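Local coordinates for protein Csc2 (Thermofilum pendens, PDB 4TXD) that probably binds crRNA as the Cas7-family subunit of a type I-D CRISPR effector complex, and has an RRM-like core and a separate bound zinc ion, at residues 52-57 and 291-296; 198-203 and 242-247; 284-289 and 321-326. One frame throughout, in Å; residues are numbered along the deposited sequence. Where two conformers were deposited one is given.

Contact 1: 52-57 and 291-296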
ATOM      1  N   ARG A  52       4.912 -14.303  -5.879  1.00 33.30           N
ATOM      2  CA  ARG A  52       4.275 -13.044  -5.555  1.00 32.90           C
ATOM      3  C   ARG A  52       2.773 -13.236  -5.569  1.00 33.98           C
ATOM      4  O   ARG A  52       2.254 -14.175  -6.183  1.00 32.14           O
ATOM      5  CB  ARG A  52       4.686 -11.958  -6.560  1.00 33.99           C
ATOM      6  CG  ARG A  52       4.162 -12.209  -7.973  1.00 40.01           C
ATOM      7  CD  ARG A  52       4.894 -11.377  -9.006  1.00 40.10           C
ATOM      8  NE  ARG A  52       6.135 -12.007  -9.438  1.00 43.53           N
ATOM      9  CZ  ARG A  52       7.167 -11.347  -9.957  1.00 51.99           C
ATOM     10  NH1 ARG A  52       7.119 -10.024 -10.083  1.00 52.34           N
ATOM     11  NH2 ARG A  52       8.255 -12.007 -10.332  1.00 52.92           N
ATOM     12  N   ILE A  53       2.082 -12.344  -4.876  1.00 26.37           N
ATOM     13  CA  ILE A  53       0.642 -12.285  -4.939  1.00 27.51           C
ATOM     14  C   ILE A  53       0.243 -10.980  -5.632  1.00 32.91           C
ATOM     15  O   ILE A  53       0.573  -9.890  -5.158  1.00 26.62           O
ATOM     16  CB  ILE A  53       0.036 -12.372  -3.549  1.00 29.42           C
ATOM     17  CG1 ILE A  53       0.438 -13.717  -2.912  1.00 29.66           C
ATOM     18  CG2 ILE A  53      -1.489 -12.191  -3.603  1.00 28.64           C
ATOM     19  CD1 ILE A  53      -0.009 -13.876  -1.478  1.00 28.68           C
ATOM     20  N   GLU A  54      -0.415 -11.104  -6.777  1.00 25.06           N
ATOM     21  CA  GLU A  54      -1.017  -9.951  -7.451  1.00 25.84           C
ATOM     22  C   GLU A  54      -2.364  -9.582  -6.844  1.00 31.87           C
ATOM     23  O   GLU A  54      -3.203 -10.457  -6.615  1.00 27.02           O
ATOM     24  CB  GLU A  54      -1.224 -10.228  -8.937  1.00 28.60           C
ATOM     25  CG  GLU A  54       0.013 -10.263  -9.779  1.00 34.41           C
ATOM     26  CD  GLU A  54      -0.311 -10.675 -11.192  1.00 38.79           C
ATOM     27  OE1 GLU A  54      -0.599 -11.871 -11.398  1.00 36.03           O
ATOM     28  OE2 GLU A  54      -0.292  -9.809 -12.093  1.00 30.01           O
ATOM     29  N   VAL A  55      -2.580  -8.292  -6.592  1.00 21.73           N
ATOM     30  CA  VAL A  55      -3.902  -7.822  -6.209  1.00 18.48           C
ATOM     31  C   VAL A  55      -4.384  -6.747  -7.197  1.00 29.88           C
ATOM     32  O   VAL A  55      -3.662  -5.790  -7.499  1.00 25.55           O
ATOM     33  CB  VAL A  55      -3.924  -7.281  -4.758  1.00 26.84           C
ATOM     34  CG1 VAL A  55      -2.904  -6.198  -4.562  1.00 39.74           C
ATOM     35  CG2 VAL A  55      -5.302  -6.773  -4.403  1.00 26.78           C
ATOM     36  N   VAL A  56      -5.586  -6.938  -7.738  1.00 23.98           N
ATOM     37  CA  VAL A  56      -6.170  -5.975  -8.677  1.00 22.83           C
ATOM     38  C   VAL A  56      -7.342  -5.309  -7.998  1.00 22.87           C
ATOM     39  O   VAL A  56      -8.154  -5.976  -7.339  1.00 26.61           O
ATOM     40  CB  VAL A  56      -6.615  -6.645  -9.998  1.00 20.79           C
ATOM     41  CG1 VAL A  56      -7.393  -5.664 -10.889  1.00 24.27           C
ATOM     42  CG2 VAL A  56      -5.409  -7.175 -10.747  1.00 24.90           C
ATOM     43  N   PHE A  57      -7.426  -3.992  -8.144  1.00 20.78           N
ATOM     44  CA  PHE A  57      -8.407  -3.217  -7.433  1.00 21.71           C
ATOM     45  C   PHE A  57      -8.897  -2.025  -8.249  1.00 24.71           C
ATOM     46  O   PHE A  57      -8.305  -1.662  -9.272  1.00 21.30           O
ATOM     47  CB  PHE A  57      -7.840  -2.746  -6.075  1.00 23.97           C
ATOM     48  CG  PHE A  57      -6.584  -1.897  -6.179  1.00 25.63           C
ATOM     49  CD1 PHE A  57      -5.324  -2.486  -6.289  1.00 21.67           C
ATOM     50  CD2 PHE A  57      -6.667  -0.512  -6.126  1.00 22.52           C
ATOM     51  CE1 PHE A  57      -4.164  -1.692  -6.376  1.00 22.27           C
ATOM     52  CE2 PHE A  57      -5.516   0.292  -6.211  1.00 22.18           C
ATOM     53  CZ  PHE A  57      -4.263  -0.306  -6.332  1.00 21.09           C
ATOM     54  N   ALA A 291       3.985 -12.466 -12.798  1.00 34.30           N
ATOM     55  CA  ALA A 291       2.747 -11.697 -12.865  1.00 33.15           C
ATOM     56  C   ALA A 291       1.943 -12.099 -14.094  1.00 35.13           C
ATOM     57  O   ALA A 291       2.509 -12.445 -15.126  1.00 37.63           O
ATOM     58  CB  ALA A 291       3.051 -10.209 -12.891  1.00 33.95           C
ATOM     59  N   SER A 292       0.623 -12.050 -13.988  1.00 33.80           N
ATOM     60  CA  SER A 292      -0.214 -12.453 -15.102  1.00 33.42           C
ATOM     61  C   SER A 292      -0.785 -11.249 -15.856  1.00 36.56           C
ATOM     62  O   SER A 292      -1.279 -11.396 -16.973  1.00 31.92           O
ATOM     63  CB  SER A 292      -1.341 -13.357 -14.606  1.00 33.33           C
ATOM     64  OG  SER A 292      -2.132 -12.691 -13.638  1.00 46.00           O
ATOM     65  N   THR A 293      -0.702 -10.060 -15.266  1.00 27.56           N
ATOM     66  CA  THR A 293      -1.289  -8.875 -15.905  1.00 26.69           C
ATOM     67  C   THR A 293      -0.656  -7.582 -15.377  1.00 37.34           C
ATOM     68  O   THR A 293       0.265  -7.635 -14.566  1.00 26.06           O
ATOM     69  CB  THR A 293      -2.829  -8.844 -15.713  1.00 28.80           C
ATOM     70  OG1 THR A 293      -3.393  -7.803 -16.521  1.00 32.98           O
ATOM     71  CG2 THR A 293      -3.225  -8.642 -14.252  1.00 28.91           C
ATOM     72  N   THR A 294      -1.108  -6.430 -15.874  1.00 28.87           N
ATOM     73  CA  THR A 294      -0.629  -5.132 -15.381  1.00 22.93           C
ATOM     74  C   THR A 294      -1.797  -4.168 -15.369  1.00 29.37           C
ATOM     75  O   THR A 294      -2.732  -4.322 -16.158  1.00 24.75           O
ATOM     76  CB  THR A 294       0.514  -4.509 -16.247  1.00 30.05           C
ATOM     77  OG1 THR A 294      -0.006  -4.070 -17.508  1.00 23.77           O
ATOM     78  CG2 THR A 294       1.693  -5.484 -16.474  1.00 31.05           C
ATOM     79  N   ALA A 295      -1.746  -3.163 -14.523  1.00 18.97           N
ATOM     80  CA  ALA A 295      -2.797  -2.188 -14.481  1.00 23.49           C
ATOM     81  C   ALA A 295      -2.974  -1.508 -15.842  1.00 22.98           C
ATOM     82  O   ALA A 295      -4.056  -1.300 -16.280  1.00 24.70           O
ATOM     83  CB  ALA A 295      -2.519  -1.160 -13.424  1.00 20.40           C
ATOM     84  N   TYR A 296      -1.873  -1.182 -16.476  1.00 20.99           N
ATOM     85  CA  TYR A 296      -1.907  -0.596 -17.795  1.00 20.52           C
ATOM     86  C   TYR A 296      -2.693  -1.424 -18.805  1.00 23.63           C
ATOM     87  O   TYR A 296      -3.516  -0.918 -19.472  1.00 19.96           O
ATOM     88  CB  TYR A 296      -0.512  -0.342 -18.348  1.00 18.78           C
ATOM     89  CG  TYR A 296      -0.544   0.207 -19.755  1.00 20.38           C
ATOM     90  CD1 TYR A 296      -0.655   1.545 -19.989  1.00 20.49           C
ATOM     91  CD2 TYR A 296      -0.508  -0.623 -20.838  1.00 23.09           C
ATOM     92  CE1 TYR A 296      -0.706   2.045 -21.249  1.00 23.31           C
ATOM     93  CE2 TYR A 296      -0.567  -0.130 -22.108  1.00 27.27           C
ATOM     94  CZ  TYR A 296      -0.663   1.211 -22.310  1.00 29.49           C
ATOM     95  OH  TYR A 296      -0.708   1.706 -23.548  1.00 27.87           O
TER
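The central antiparallel sheet of the RRM-like core meets the loop leading into helix 295-301 where Glu54 of strand 52-61 takes hold of the backbone of Ser292 and Thr293. CG of Glu54 stands anti to the carbonyl carbon (chi1 -72°) and the chain beyond it is extended, which carries the carboxylate off the sheet to the loop. OE1 accepts twice from Ser292: OG reaches OE1 on the syn side at 2.8 Å, while the backbone N comes to OE1 from above the carboxylate plane at 2.9 Å. OE2 takes the N-H of Thr293 on its syn lone pair, N to OE2 3.2 Å. Three donors from two consecutive residues thus fix the tilt of a buried carboxylate, and Arg244 adds a salt bridge to OE2, so its negative charge is probably well compensated. At the end of the loop, Thr294 is the N-cap of helix 295-301, its OG1 accepting from the N-H of Asp297. Apolar atoms fill in beside the acid: CB of Ala291 lies 3.5 Å from OE2 of Glu54, and CG2 of Val56 approaches CG2 of Thr293 at 4.4 Å. Arg52, bent at chi3, turns its guanidinium toward a salt bridge with Glu246; backbone N of Ala291 sits over one guanidinium face, 4.0 Å from NE of Arg52.

Contact 2: 198-203 and 242-247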
ATOM      1  N   ARG A 198       4.560  -3.565  -3.984  1.00 19.48           N
ATOM      2  CA  ARG A 198       4.940  -2.768  -5.146  0.57 22.16           C
ATOM      3  C   ARG A 198       3.714  -2.413  -5.987  1.00 17.83           C
ATOM      4  O   ARG A 198       3.072  -3.299  -6.540  1.00 22.10           O
ATOM      5  CB  ARG A 198       5.946  -3.525  -6.015  0.57 27.58           C
ATOM      6  CG  ARG A 198       7.330  -3.663  -5.413  0.57 31.49           C
ATOM      7  CD  ARG A 198       8.403  -3.461  -6.481  0.57 38.47           C
ATOM      8  NE  ARG A 198       9.248  -4.635  -6.676  0.57 46.82           N
ATOM      9  CZ  ARG A 198       9.153  -5.471  -7.709  0.57 49.15           C
ATOM     10  NH1 ARG A 198       8.240  -5.275  -8.652  0.57 29.40           N
ATOM     11  NH2 ARG A 198       9.973  -6.510  -7.797  0.57 51.90           N
ATOM     12  N   PHE A 199       3.409  -1.131  -6.096  1.00 17.41           N
ATOM     13  CA  PHE A 199       2.254  -0.698  -6.889  1.00 18.88           C
ATOM     14  C   PHE A 199       2.606  -0.443  -8.349  1.00 18.31           C
ATOM     15  O   PHE A 199       3.635   0.174  -8.638  1.00 22.59           O
ATOM     16  CB  PHE A 199       1.644   0.585  -6.324  1.00 16.42           C
ATOM     17  CG  PHE A 199       0.864   0.392  -5.061  1.00 21.87           C
ATOM     18  CD1 PHE A 199      -0.438  -0.093  -5.099  1.00 20.54           C
ATOM     19  CD2 PHE A 199       1.431   0.711  -3.830  1.00 20.17           C
ATOM     20  CE1 PHE A 199      -1.171  -0.269  -3.925  1.00 26.02           C
ATOM     21  CE2 PHE A 199       0.711   0.542  -2.654  1.00 21.68           C
ATOM     22  CZ  PHE A 199      -0.590   0.049  -2.695  1.00 23.44           C
ATOM     23  N   ASP A 200       1.733  -0.884  -9.256  1.00 18.79           N
ATOM     24  CA  ASP A 200       1.658  -0.303 -10.602  1.00 17.00           C
ATOM     25  C   ASP A 200       1.128   1.119 -10.448  1.00 16.46           C
ATOM     26  O   ASP A 200       0.556   1.454  -9.411  1.00 18.21           O
ATOM     27  CB  ASP A 200       0.704  -1.088 -11.520  1.00 17.27           C
ATOM     28  CG  ASP A 200       1.251  -2.412 -11.979  1.00 22.11           C
ATOM     29  OD1 ASP A 200       2.320  -2.850 -11.508  1.00 21.51           O
ATOM     30  OD2 ASP A 200       0.567  -3.036 -12.826  1.00 20.83           O
ATOM     31  N   PRO A 201       1.280   1.961 -11.488  1.00 17.68           N
ATOM     32  CA  PRO A 201       0.433   3.165 -11.499  1.00 18.57           C
ATOM     33  C   PRO A 201      -1.036   2.747 -11.568  1.00 16.24           C
ATOM     34  O   PRO A 201      -1.305   1.673 -12.106  1.00 18.40           O
ATOM     35  CB  PRO A 201       0.844   3.900 -12.793  1.00 18.78           C
ATOM     36  CG  PRO A 201       2.146   3.247 -13.231  1.00 19.71           C
ATOM     37  CD  PRO A 201       2.074   1.824 -12.721  1.00 19.98           C
ATOM     38  N   ALA A 202      -1.958   3.563 -11.056  1.00 19.63           N
ATOM     39  CA  ALA A 202      -3.372   3.298 -11.264  1.00 20.57           C
ATOM     40  C   ALA A 202      -3.911   4.213 -12.371  1.00 15.85           C
ATOM     41  O   ALA A 202      -3.793   5.443 -12.297  1.00 18.84           O
ATOM     42  CB  ALA A 202      -4.153   3.475  -9.977  1.00 16.40           C
ATOM     43  N   PHE A 203      -4.469   3.613 -13.396  1.00 18.97           N
ATOM     44  CA  PHE A 203      -4.900   4.312 -14.591  1.00 18.10           C
ATOM     45  C   PHE A 203      -6.424   4.555 -14.693  1.00 19.91           C
ATOM     46  O   PHE A 203      -7.180   3.661 -14.557  1.00 17.55           O
ATOM     47  CB  PHE A 203      -4.488   3.521 -15.824  1.00 16.52           C
ATOM     48  CG  PHE A 203      -3.023   3.283 -15.960  1.00 22.76           C
ATOM     49  CD1 PHE A 203      -2.429   2.202 -15.371  1.00 18.69           C
ATOM     50  CD2 PHE A 203      -2.254   4.114 -16.711  1.00 21.18           C
ATOM     51  CE1 PHE A 203      -1.095   1.972 -15.506  1.00 20.66           C
ATOM     52  CE2 PHE A 203      -0.921   3.894 -16.855  1.00 23.77           C
ATOM     53  CZ  PHE A 203      -0.335   2.823 -16.247  1.00 22.81           C
ATOM     54  N   ILE A 242      -8.004   1.807 -12.547  1.00 20.03           N
ATOM     55  CA  ILE A 242      -7.660   0.428 -12.353  1.00 23.47           C
ATOM     56  C   ILE A 242      -6.264   0.298 -11.767  1.00 21.33           C
ATOM     57  O   ILE A 242      -5.341   0.814 -12.302  1.00 19.74           O
ATOM     58  CB  ILE A 242      -7.734  -0.371 -13.647  1.00 19.91           C
ATOM     59  CG1 ILE A 242      -9.138  -0.331 -14.207  1.00 18.36           C
ATOM     60  CG2 ILE A 242      -7.308  -1.792 -13.408  1.00 20.85           C
ATOM     61  CD1 ILE A 242      -9.262  -0.905 -15.566  1.00 21.67           C
ATOM     62  N   GLY A 243      -6.170  -0.403 -10.653  1.00 20.68           N
ATOM     63  CA  GLY A 243      -4.914  -0.536  -9.936  1.00 22.07           C
ATOM     64  C   GLY A 243      -4.462  -1.974  -9.799  1.00 24.54           C
ATOM     65  O   GLY A 243      -5.266  -2.906  -9.878  1.00 22.22           O
ATOM     66  N   ARG A 244      -3.159  -2.153  -9.618  1.00 20.65           N
ATOM     67  CA  ARG A 244      -2.585  -3.472  -9.369  1.00 19.72           C
ATOM     68  C   ARG A 244      -1.388  -3.314  -8.436  1.00 24.79           C
ATOM     69  O   ARG A 244      -0.614  -2.354  -8.560  1.00 21.82           O
ATOM     70  CB  ARG A 244      -2.153  -4.152 -10.674  1.00 18.78           C
ATOM     71  CG  ARG A 244      -1.669  -5.608 -10.512  1.00 22.47           C
ATOM     72  CD  ARG A 244      -1.052  -6.139 -11.803  1.00 20.01           C
ATOM     73  NE  ARG A 244       0.305  -5.627 -11.972  1.00 25.44           N
ATOM     74  CZ  ARG A 244       1.412  -6.333 -11.771  1.00 25.33           C
ATOM     75  NH1 ARG A 244       1.340  -7.623 -11.431  1.00 23.48           N
ATOM     76  NH2 ARG A 244       2.592  -5.754 -11.936  1.00 22.75           N
ATOM     77  N   ALA A 245      -1.242  -4.255  -7.508  1.00 22.30           N
ATOM     78  CA  ALA A 245      -0.063  -4.303  -6.652  1.00 22.77           C
ATOM     79  C   ALA A 245       0.490  -5.717  -6.593  1.00 24.95           C
ATOM     80  O   ALA A 245      -0.247  -6.694  -6.769  1.00 26.70           O
ATOM     81  CB  ALA A 245      -0.388  -3.792  -5.254  1.00 21.56           C
ATOM     82  N   GLU A 246       1.802  -5.819  -6.398  1.00 19.22           N
ATOM     83  CA  GLU A 246       2.436  -7.111  -6.150  1.00 22.24           C
ATOM     84  C   GLU A 246       2.910  -7.177  -4.696  1.00 20.16           C
ATOM     85  O   GLU A 246       3.606  -6.279  -4.214  1.00 23.90           O
ATOM     86  CB  GLU A 246       3.600  -7.344  -7.119  1.00 22.91           C
ATOM     87  CG  GLU A 246       3.134  -7.639  -8.536  1.00 23.87           C
ATOM     88  CD  GLU A 246       4.285  -7.966  -9.468  1.00 33.94           C
ATOM     89  OE1 GLU A 246       5.426  -8.127  -8.975  1.00 33.77           O
ATOM     90  OE2 GLU A 246       4.053  -8.052 -10.692  1.00 34.71           O
ATOM     91  N   LEU A 247       2.483  -8.225  -3.999  1.00 22.95           N
ATOM     92  CA  LEU A 247       2.763  -8.405  -2.575  1.00 20.65           C
ATOM     93  C   LEU A 247       3.695  -9.601  -2.437  1.00 23.52           C
ATOM     94  O   LEU A 247       3.347 -10.699  -2.853  1.00 25.83           O
ATOM     95  CB  LEU A 247       1.471  -8.626  -1.777  1.00 21.93           C
ATOM     96  CG  LEU A 247       0.646  -7.388  -1.411  1.00 29.64           C
ATOM     97  CD1 LEU A 247       0.274  -6.549  -2.633  1.00 29.96           C
ATOM     98  CD2 LEU A 247      -0.615  -7.787  -0.635  1.00 29.50           C
TER
HETATM   99  O   HOH W   1      -1.998   0.436  -9.505  1.00 18.73           O
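Asp200 and Arg244 join side chains across two neighbouring antiparallel strands, at the point where strand 197-204 breaks its regular pairing. CG of Asp200, anti to its carbonyl carbon, turns the carboxylate toward Arg244. CG of Arg244 is anti to the backbone N (chi1 -174°), and a bend at chi3 swings the guanidinium round so that it meets Asp200 side-on, NE and NH2 each taking one oxygen. NE to OD2 of Asp200 is the straighter bond, 2.7 Å and 178°; OD2 lies in the guanidinium plane, yet NE stands above the carboxylate plane. NH2 reaches OD1 of Asp200 on its syn side at 2.9 Å, and the carboxylate and guanidinium planes lie 54° apart. NH1 and NH2 also converge end-on on OE2 of Glu246 (NH1 to OE2 2.8 Å), NH2 being shared with Asp200. Arg244 is thus gripped both across the strands and along its own. OD2 of Asp200 also accepts from the backbone N of Ala295, tying the network to the start of helix 295-301. On the other face of the sheet, Phe199 sets CD1 3.7 Å from CB of Ala245, its ring packing on helix 94-115. Backbone pairing is regular for Arg198 with Glu246 and for Phe203 with Ile242, but the register slips by one between them. In that gap a water accepts from N of Arg244 and probably donates to O of Asp200, 2.8 Å from each. Two antiparallel ladders joined across a short irregular loop, with a salt-bridge network on one face, form part of the central sheet of this RRM-like Cas7 core.

Contact 3: 284-289 and 321-326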
ATOM      1  N   GLY A 284      -9.710  -8.962  -6.814  1.00 27.53           N
ATOM      2  CA  GLY A 284      -9.154 -10.296  -6.953  1.00 28.88           C
ATOM      3  C   GLY A 284      -7.684 -10.408  -6.632  1.00 40.13           C
ATOM      4  O   GLY A 284      -6.941  -9.421  -6.703  1.00 27.59           O
ATOM      5  N   VAL A 285      -7.269 -11.617  -6.268  1.00 31.36           N
ATOM      6  CA  VAL A 285      -5.858 -11.908  -6.021  1.00 29.58           C
ATOM      7  C   VAL A 285      -5.410 -13.149  -6.788  1.00 30.51           C
ATOM      8  O   VAL A 285      -6.221 -13.989  -7.162  1.00 29.87           O
ATOM      9  CB  VAL A 285      -5.563 -12.122  -4.518  1.00 33.10           C
ATOM     10  CG1 VAL A 285      -5.902 -10.878  -3.721  1.00 29.52           C
ATOM     11  CG2 VAL A 285      -6.339 -13.334  -3.990  1.00 26.29           C
ATOM     12  N   LYS A 286      -4.110 -13.252  -7.031  1.00 26.39           N
ATOM     13  CA  LYS A 286      -3.540 -14.429  -7.662  1.00 30.69           C
ATOM     14  C   LYS A 286      -2.087 -14.606  -7.237  1.00 37.14           C
ATOM     15  O   LYS A 286      -1.290 -13.672  -7.326  1.00 31.69           O
ATOM     16  CB  LYS A 286      -3.626 -14.337  -9.184  1.00 30.89           C
ATOM     17  CG  LYS A 286      -3.258 -15.636  -9.875  1.00 37.43           C
ATOM     18  CD  LYS A 286      -3.166 -15.489 -11.378  1.00 35.32           C
ATOM     19  CE  LYS A 286      -2.794 -16.815 -12.023  1.00 50.70           C
ATOM     20  NZ  LYS A 286      -2.783 -16.729 -13.505  1.00 55.47           N
ATOM     21  N   ALA A 287      -1.748 -15.806  -6.781  1.00 31.91           N
ATOM     22  CA  ALA A 287      -0.368 -16.128  -6.434  1.00 34.69           C
ATOM     23  C   ALA A 287       0.345 -16.743  -7.636  1.00 34.01           C
ATOM     24  O   ALA A 287      -0.256 -17.483  -8.414  1.00 40.00           O
ATOM     25  CB  ALA A 287      -0.324 -17.080  -5.228  1.00 32.06           C
ATOM     26  N   GLY A 288       1.623 -16.436  -7.801  1.00 35.94           N
ATOM     27  CA  GLY A 288       2.374 -16.983  -8.914  1.00 37.51           C
ATOM     28  C   GLY A 288       3.835 -16.600  -8.901  1.00 36.54           C
ATOM     29  O   GLY A 288       4.246 -15.682  -8.188  1.00 36.55           O
ATOM     30  N   LYS A 289       4.627 -17.319  -9.688  1.00 37.30           N
ATOM     31  CA  LYS A 289       6.030 -17.003  -9.840  1.00 42.28           C
ATOM     32  C   LYS A 289       6.171 -15.739 -10.663  1.00 40.85           C
ATOM     33  O   LYS A 289       6.992 -14.876 -10.354  1.00 39.17           O
ATOM     34  CB  LYS A 289       6.784 -18.158 -10.498  1.00 53.47           C
ATOM     35  CG  LYS A 289       8.253 -17.866 -10.736  1.00 65.83           C
ATOM     36  CD  LYS A 289       8.982 -19.078 -11.299  1.00 70.84           C
ATOM     37  CE  LYS A 289      10.447 -18.761 -11.562  1.00 66.61           C
ATOM     38  NZ  LYS A 289      11.178 -19.937 -12.110  1.00 87.19           N
ATOM     39  N   LEU A 321      -8.102 -15.059 -16.120  1.00 39.48           N
ATOM     40  CA  LEU A 321      -6.675 -14.998 -15.807  1.00 39.53           C
ATOM     41  C   LEU A 321      -6.300 -15.914 -14.641  1.00 38.15           C
ATOM     42  O   LEU A 321      -5.120 -16.089 -14.341  1.00 37.95           O
ATOM     43  CB  LEU A 321      -6.255 -13.557 -15.491  1.00 41.23           C
ATOM     44  CG  LEU A 321      -5.985 -12.661 -16.702  1.00 35.38           C
ATOM     45  CD1 LEU A 321      -5.644 -11.241 -16.261  1.00 34.79           C
ATOM     46  CD2 LEU A 321      -4.876 -13.244 -17.544  1.00 42.14           C
ATOM     47  N   GLY A 322      -7.306 -16.483 -13.984  1.00 37.77           N
ATOM     48  CA  GLY A 322      -7.068 -17.424 -12.908  1.00 43.32           C
ATOM     49  C   GLY A 322      -6.988 -16.772 -11.544  1.00 46.90           C
ATOM     50  O   GLY A 322      -6.432 -17.350 -10.613  1.00 39.49           O
ATOM     51  N   PHE A 323      -7.537 -15.564 -11.435  1.00 34.12           N
ATOM     52  CA  PHE A 323      -7.618 -14.843 -10.167  1.00 33.16           C
ATOM     53  C   PHE A 323      -8.722 -15.386  -9.270  1.00 35.21           C
ATOM     54  O   PHE A 323      -9.780 -15.789  -9.745  1.00 38.37           O
ATOM     55  CB  PHE A 323      -7.875 -13.347 -10.406  1.00 39.53           C
ATOM     56  CG  PHE A 323      -6.635 -12.541 -10.675  1.00 26.70           C
ATOM     57  CD1 PHE A 323      -5.935 -12.678 -11.868  1.00 32.04           C
ATOM     58  CD2 PHE A 323      -6.199 -11.606  -9.742  1.00 26.24           C
ATOM     59  CE1 PHE A 323      -4.791 -11.923 -12.120  1.00 29.89           C
ATOM     60  CE2 PHE A 323      -5.065 -10.845  -9.977  1.00 22.79           C
ATOM     61  CZ  PHE A 323      -4.352 -11.003 -11.167  1.00 26.58           C
ATOM     62  N   THR A 324      -8.473 -15.373  -7.965  1.00 29.29           N
ATOM     63  CA  THR A 324      -9.496 -15.673  -6.983  1.00 37.65           C
ATOM     64  C   THR A 324     -10.236 -14.403  -6.637  1.00 42.83           C
ATOM     65  O   THR A 324      -9.621 -13.443  -6.171  1.00 34.68           O
ATOM     66  CB  THR A 324      -8.900 -16.266  -5.702  1.00 33.07           C
ATOM     67  OG1 THR A 324      -8.165 -17.449  -6.028  1.00 37.71           O
ATOM     68  CG2 THR A 324      -9.993 -16.573  -4.695  1.00 33.96           C
ATOM     69  N   PRO A 325     -11.558 -14.388  -6.865  1.00 38.53           N
ATOM     70  CA  PRO A 325     -12.344 -13.186  -6.593  1.00 36.80           C
ATOM     71  C   PRO A 325     -12.254 -12.817  -5.137  1.00 41.34           C
ATOM     72  O   PRO A 325     -12.085 -13.698  -4.299  1.00 40.29           O
ATOM     73  CB  PRO A 325     -13.776 -13.593  -6.977  1.00 42.21           C
ATOM     74  CG  PRO A 325     -13.765 -15.081  -6.957  1.00 49.69           C
ATOM     75  CD  PRO A 325     -12.390 -15.489  -7.379  1.00 41.18           C
ATOM     76  N   VAL A 326     -12.331 -11.526  -4.843  1.00 32.31           N
ATOM     77  CA  VAL A 326     -12.401 -11.079  -3.464  1.00 29.94           C
ATOM     78  C   VAL A 326     -13.691 -10.316  -3.242  1.00 39.69           C
ATOM     79  O   VAL A 326     -14.039  -9.425  -4.021  1.00 38.81           O
ATOM     80  CB  VAL A 326     -11.207 -10.191  -3.090  1.00 29.56           C
ATOM     81  CG1 VAL A 326     -11.429  -9.549  -1.720  1.00 26.93           C
ATOM     82  CG2 VAL A 326      -9.909 -10.995  -3.133  1.00 27.62           C
TER
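With chi1 at -170° and every later torsion extended, Lys286 reaches straight out from strand 277-288 to the end of helix 307-321, while chi1 of Phe323 (-84°) sets one face of the phenyl ring against CB of Lys286. CB of Lys286 stands 3.6 Å from the ring centroid, only 4° off the normal: a CH-pi contact over the middle of the face. Farther along, CG passes O of Gly322, and NZ of Lys286 ends at O of Leu321, 2.6 Å away and almost in line with the carbonyl bond. The ammonium thereby meets a carbonyl of the helix C-terminus, where the helix dipole would probably favour a positive charge. In the ring plane, the edge of Phe323 faces the backbone of Gly284, CD2 3.6 Å from its C. Beyond Phe323 the backbone enters sheet pairing: N of Val285 bonds to O of Thr324 at 3.0 Å, and N of Thr324 returns the bond to O of Val285 at 2.8 Å. CG1 of Val285 packs on CG2 of Val326, 4.1 Å off. Gly322, with positive phi, closes the helix in a Schellman motif that leads through Phe323 into strand 324-325, the outermost strand on that side of the antiparallel sheet within this chain.

Strand 52-61 is the first strand of the chain and lies in the middle of the sheet, between strands 240-247 and 277-288. Strands 197-204 and 240-247 then pair in contact 2, which closes a loop of 38 residues without helix, entirely within the long excursion that contact 1 ends when residues 291-296 return to strand 52-61. Contact 3 crosses contact 1: residues 284-289 precede that return and 321-326 follow it, after two helices. Contacts 1 and 2 share salt bridges between the neighbouring strands 52-61 and 240-247, whereas backbone bonds from Arg52 and Glu54 to strand 277-288 join contacts 1 and 3. Contacts 2 and 3 do not touch.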